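Local coordinates for protein bradavidin 2 (Bradyrhizobium japonicum, PDB 4GGZ) that binds biotin inside an eight-stranded antiparallel beta barrel of the avidin family and is probably secreted, at residues N18-E23 with G107-T112. Sequence-based numbering, arbitrary orientation.
Sequences NERGSE and GGDIFT. With BTN (biotin), chain E.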
ATOM      1  N   ASN A  18      -4.814   3.053   7.340  1.00 13.65           N
ATOM      2  CA  ASN A  18      -5.581   1.804   7.385  1.00 14.03           C
ATOM      3  C   ASN A  18      -5.825   1.415   8.835  1.00 13.79           C
ATOM      4  O   ASN A  18      -5.427   2.160   9.737  1.00 13.59           O
ATOM      5  CB  ASN A  18      -4.982   0.658   6.575  1.00 12.99           C
ATOM      6  CG  ASN A  18      -3.658   0.163   7.102  1.00 14.33           C
ATOM      7  OD1 ASN A  18      -3.350   0.341   8.266  1.00 14.90           O
ATOM      8  ND2 ASN A  18      -2.842  -0.474   6.200  1.00 14.19           N
ATOM      9  N   GLU A  19      -6.489   0.279   9.038  1.00 15.21           N
ATOM     10  CA  GLU A  19      -6.895  -0.096  10.413  1.00 17.37           C
ATOM     11  C   GLU A  19      -5.719  -0.479  11.290  1.00 17.08           C
ATOM     12  O   GLU A  19      -5.844  -0.562  12.542  1.00 16.79           O
ATOM     13  CB  GLU A  19      -7.906  -1.236  10.420  1.00 17.24           C
ATOM     14  CG  GLU A  19      -9.199  -0.947   9.676  1.00 20.23           C
ATOM     15  CD  GLU A  19     -10.103  -2.192   9.550  1.00 22.92           C
ATOM     16  OE1 GLU A  19     -11.329  -2.012   9.450  1.00 31.41           O
ATOM     17  OE2 GLU A  19      -9.596  -3.345   9.548  1.00 29.21           O
ATOM     18  N   ARG A  20      -4.569  -0.722  10.664  1.00 15.49           N
ATOM     19  CA  ARG A  20      -3.374  -1.139  11.408  1.00 16.29           C
ATOM     20  C   ARG A  20      -2.552   0.082  11.844  1.00 16.13           C
ATOM     21  O   ARG A  20      -1.599  -0.041  12.629  1.00 17.59           O
ATOM     22  CB  ARG A  20      -2.521  -2.039  10.502  1.00 15.74           C
ATOM     23  CG  ARG A  20      -3.287  -3.162   9.857  1.00 16.86           C
ATOM     24  CD  ARG A  20      -2.398  -3.981   8.969  1.00 17.07           C
ATOM     25  NE  ARG A  20      -3.203  -4.930   8.210  1.00 14.30           N
ATOM     26  CZ  ARG A  20      -3.158  -6.235   8.401  1.00 15.88           C
ATOM     27  NH1 ARG A  20      -2.355  -6.730   9.326  1.00 16.59           N
ATOM     28  NH2 ARG A  20      -3.923  -7.043   7.668  1.00 17.21           N
ATOM     29  N   GLY A  21      -2.917   1.252  11.306  1.00 15.36           N
ATOM     30  CA  GLY A  21      -2.283   2.509  11.619  1.00 15.00           C
ATOM     31  C   GLY A  21      -1.370   3.007  10.501  1.00 14.91           C
ATOM     32  O   GLY A  21      -0.686   4.034  10.660  1.00 14.19           O
ATOM     33  N   SER A  22      -1.265   2.227   9.440  1.00 15.52           N
ATOM     34  CA  SER A  22      -0.299   2.579   8.362  1.00 13.71           C
ATOM     35  C   SER A  22      -0.820   3.742   7.535  1.00 14.71           C
ATOM     36  O   SER A  22      -2.032   3.928   7.470  1.00 13.69           O
ATOM     37  CB  SER A  22      -0.019   1.372   7.480  1.00 13.82           C
ATOM     38  OG  SER A  22       0.717   0.354   8.206  1.00 15.03           O
ATOM     39  N   GLU A  23       0.073   4.469   6.818  1.00 14.48           N
ATOM     40  CA  GLU A  23      -0.302   5.760   6.209  1.00 15.96           C
ATOM     41  C   GLU A  23      -0.006   5.664   4.723  1.00 14.69           C
ATOM     42  O   GLU A  23       1.058   5.177   4.377  1.00 12.99           O
ATOM     43  CB  GLU A  23       0.596   6.912   6.722  1.00 16.74           C
ATOM     44  CG  GLU A  23       0.885   7.026   8.224  1.00 21.74           C
ATOM     45  CD  GLU A  23       1.978   8.068   8.535  1.00 22.39           C
ATOM     46  OE1 GLU A  23       3.001   7.728   9.196  1.00 31.73           O
ATOM     47  OE2 GLU A  23       1.840   9.241   8.103  1.00 28.86           O
ATOM     48  N   GLY A 107      -3.197 -10.809   3.273  1.00 18.13           N
ATOM     49  CA  GLY A 107      -4.226 -10.356   4.229  1.00 17.52           C
ATOM     50  C   GLY A 107      -5.066  -9.272   3.591  1.00 17.13           C
ATOM     51  O   GLY A 107      -5.008  -9.043   2.358  1.00 17.67           O
ATOM     52  N   GLY A 108      -5.846  -8.601   4.426  1.00 17.23           N
ATOM     53  CA  GLY A 108      -6.670  -7.496   3.990  1.00 17.05           C
ATOM     54  C   GLY A 108      -6.276  -6.174   4.621  1.00 17.37           C
ATOM     55  O   GLY A 108      -5.537  -6.123   5.628  1.00 17.33           O
ATOM     56  N   ASP A 109      -6.754  -5.086   4.018  1.00 17.28           N
ATOM     57  CA  ASP A 109      -6.628  -3.770   4.614  1.00 17.30           C
ATOM     58  C   ASP A 109      -7.800  -2.925   4.168  1.00 18.44           C
ATOM     59  O   ASP A 109      -8.229  -3.023   3.042  1.00 18.23           O
ATOM     60  CB  ASP A 109      -5.369  -3.073   4.125  1.00 18.19           C
ATOM     61  CG  ASP A 109      -4.185  -3.256   5.044  1.00 19.37           C
ATOM     62  OD1 ASP A 109      -4.348  -3.389   6.278  1.00 15.75           O
ATOM     63  OD2 ASP A 109      -3.063  -3.230   4.511  1.00 13.79           O
ATOM     64  N   ILE A 110      -8.305  -2.077   5.049  1.00 18.02           N
ATOM     65  CA  ILE A 110      -9.287  -1.100   4.631  1.00 18.07           C
ATOM     66  C   ILE A 110      -8.678   0.240   4.966  1.00 17.75           C
ATOM     67  O   ILE A 110      -8.382   0.528   6.147  1.00 16.71           O
ATOM     68  CB  ILE A 110     -10.630  -1.246   5.398  1.00 18.34           C
ATOM     69  CG1 ILE A 110     -11.253  -2.621   5.212  1.00 20.77           C
ATOM     70  CG2 ILE A 110     -11.593  -0.110   4.990  1.00 18.81           C
ATOM     71  CD1 ILE A 110     -12.516  -2.776   6.120  1.00 19.89           C
ATOM     72  N   PHE A 111      -8.390   1.034   3.928  1.00 16.12           N
ATOM     73  CA  PHE A 111      -7.937   2.390   4.137  1.00 15.83           C
ATOM     74  C   PHE A 111      -9.104   3.375   4.178  1.00 16.14           C
ATOM     75  O   PHE A 111     -10.069   3.256   3.414  1.00 17.64           O
ATOM     76  CB  PHE A 111      -7.019   2.828   2.981  1.00 14.24           C
ATOM     77  CG  PHE A 111      -5.730   2.061   2.918  1.00 13.60           C
ATOM     78  CD1 PHE A 111      -5.684   0.800   2.330  1.00 15.64           C
ATOM     79  CD2 PHE A 111      -4.542   2.601   3.437  1.00 11.57           C
ATOM     80  CE1 PHE A 111      -4.467   0.063   2.252  1.00 12.31           C
ATOM     81  CE2 PHE A 111      -3.328   1.881   3.350  1.00 10.44           C
ATOM     82  CZ  PHE A 111      -3.294   0.608   2.790  1.00 12.36           C
ATOM     83  N   THR A 112      -8.980   4.366   5.050  1.00 17.15           N
ATOM     84  CA  THR A 112      -9.984   5.426   5.206  1.00 18.06           C
ATOM     85  C   THR A 112      -9.348   6.771   4.944  1.00 19.01           C
ATOM     86  O   THR A 112      -8.294   7.087   5.514  1.00 17.86           O
ATOM     87  CB  THR A 112     -10.554   5.462   6.660  1.00 19.71           C
ATOM     88  OG1 THR A 112     -11.327   4.284   6.901  1.00 20.84           O
ATOM     89  CG2 THR A 112     -11.436   6.703   6.849  1.00 20.65           C
TER
HETATM   90  C11 BTN E 900       7.910  -6.305   6.010  1.00 25.59           C
HETATM   91  O11 BTN E 900       7.493  -6.657   7.165  1.00 24.30           O
HETATM   92  O12 BTN E 900       8.495  -7.153   5.278  1.00 24.25           O
HETATM   93  C10 BTN E 900       7.751  -4.892   5.488  1.00 22.68           C
HETATM   94  C9  BTN E 900       6.500  -4.169   6.009  1.00 19.22           C
HETATM   95  C8  BTN E 900       5.233  -4.875   5.509  1.00 15.04           C
HETATM   96  C7  BTN E 900       3.955  -4.169   6.015  1.00 15.60           C
HETATM   97  C2  BTN E 900       2.695  -4.891   5.502  1.00 16.54           C
HETATM   98  S1  BTN E 900       2.184  -4.356   3.980  1.00 16.56           S
HETATM   99  C6  BTN E 900       0.624  -5.253   4.224  1.00 16.68           C
HETATM  100  C5  BTN E 900       0.222  -5.000   5.677  1.00 14.60           C
HETATM  101  N1  BTN E 900      -0.531  -3.769   5.803  1.00 16.05           N
HETATM  102  C3  BTN E 900       0.160  -2.874   6.513  1.00 11.56           C
HETATM  103  O3  BTN E 900      -0.336  -1.636   6.797  1.00 13.06           O
HETATM  104  N2  BTN E 900       1.338  -3.314   6.891  1.00 11.31           N
HETATM  105  C4  BTN E 900       1.491  -4.696   6.429  1.00 14.20           C
HETATM  106  O   HOH W   1      -6.529  -2.247   7.583  1.00 18.64           O
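Arg-20 reaches across to strand 102-113 and puts one edge of its guanidinium to use twice: NH2 gives an almost straight bond (174°) to the backbone O of Gly-108, 2.8 Å away, and NE makes a salt bridge to Asp-109 OD1 at 2.7 Å. Both acceptors lie near the guanidinium plane, yet the Asp-109 carboxylate stands nearly upright to it, 83° between the planes, with NE coming to OD1 on its syn side, somewhat out of the carboxylate plane. OD2 turns to the ligand and takes the N1 hydrogen of biotin at 2.9 Å, with Trp-78 NE1 as its second donor. Replacing Arg-20 with an alanine would probably leave Asp-109 OD1 without its charged mate and the carboxylate freer to turn away from biotin N1. Asn-18 handles the ureido oxygen: its ND2 points at biotin O3 over 2.8 Å, and Ser-22 OG binds the same oxygen at 2.7 Å. This is the polar end of the avidin barrel pocket, where the turn joining strands 14-18 and 23-28 closes against the last strand; Asn-40, Ala-46 and Ser-74 add further hydrogen bonds to biotin. What fixes the Asn-18 amide is its own turn. With chi1 at 66°, CG sits between backbone N and carbonyl carbon, bringing OD1 over the turn, where the backbone N of Arg-20 (an Asx turn) and of Ser-22 approach it from opposite faces. Asn-18 CB, for its part, lies over one face of the Phe-111 ring, 3.8 Å from its centroid, a CH-pi contact. A water ties Glu-19 N and Ile-110 N to Asp-109 OD1, giving that oxygen a second donor.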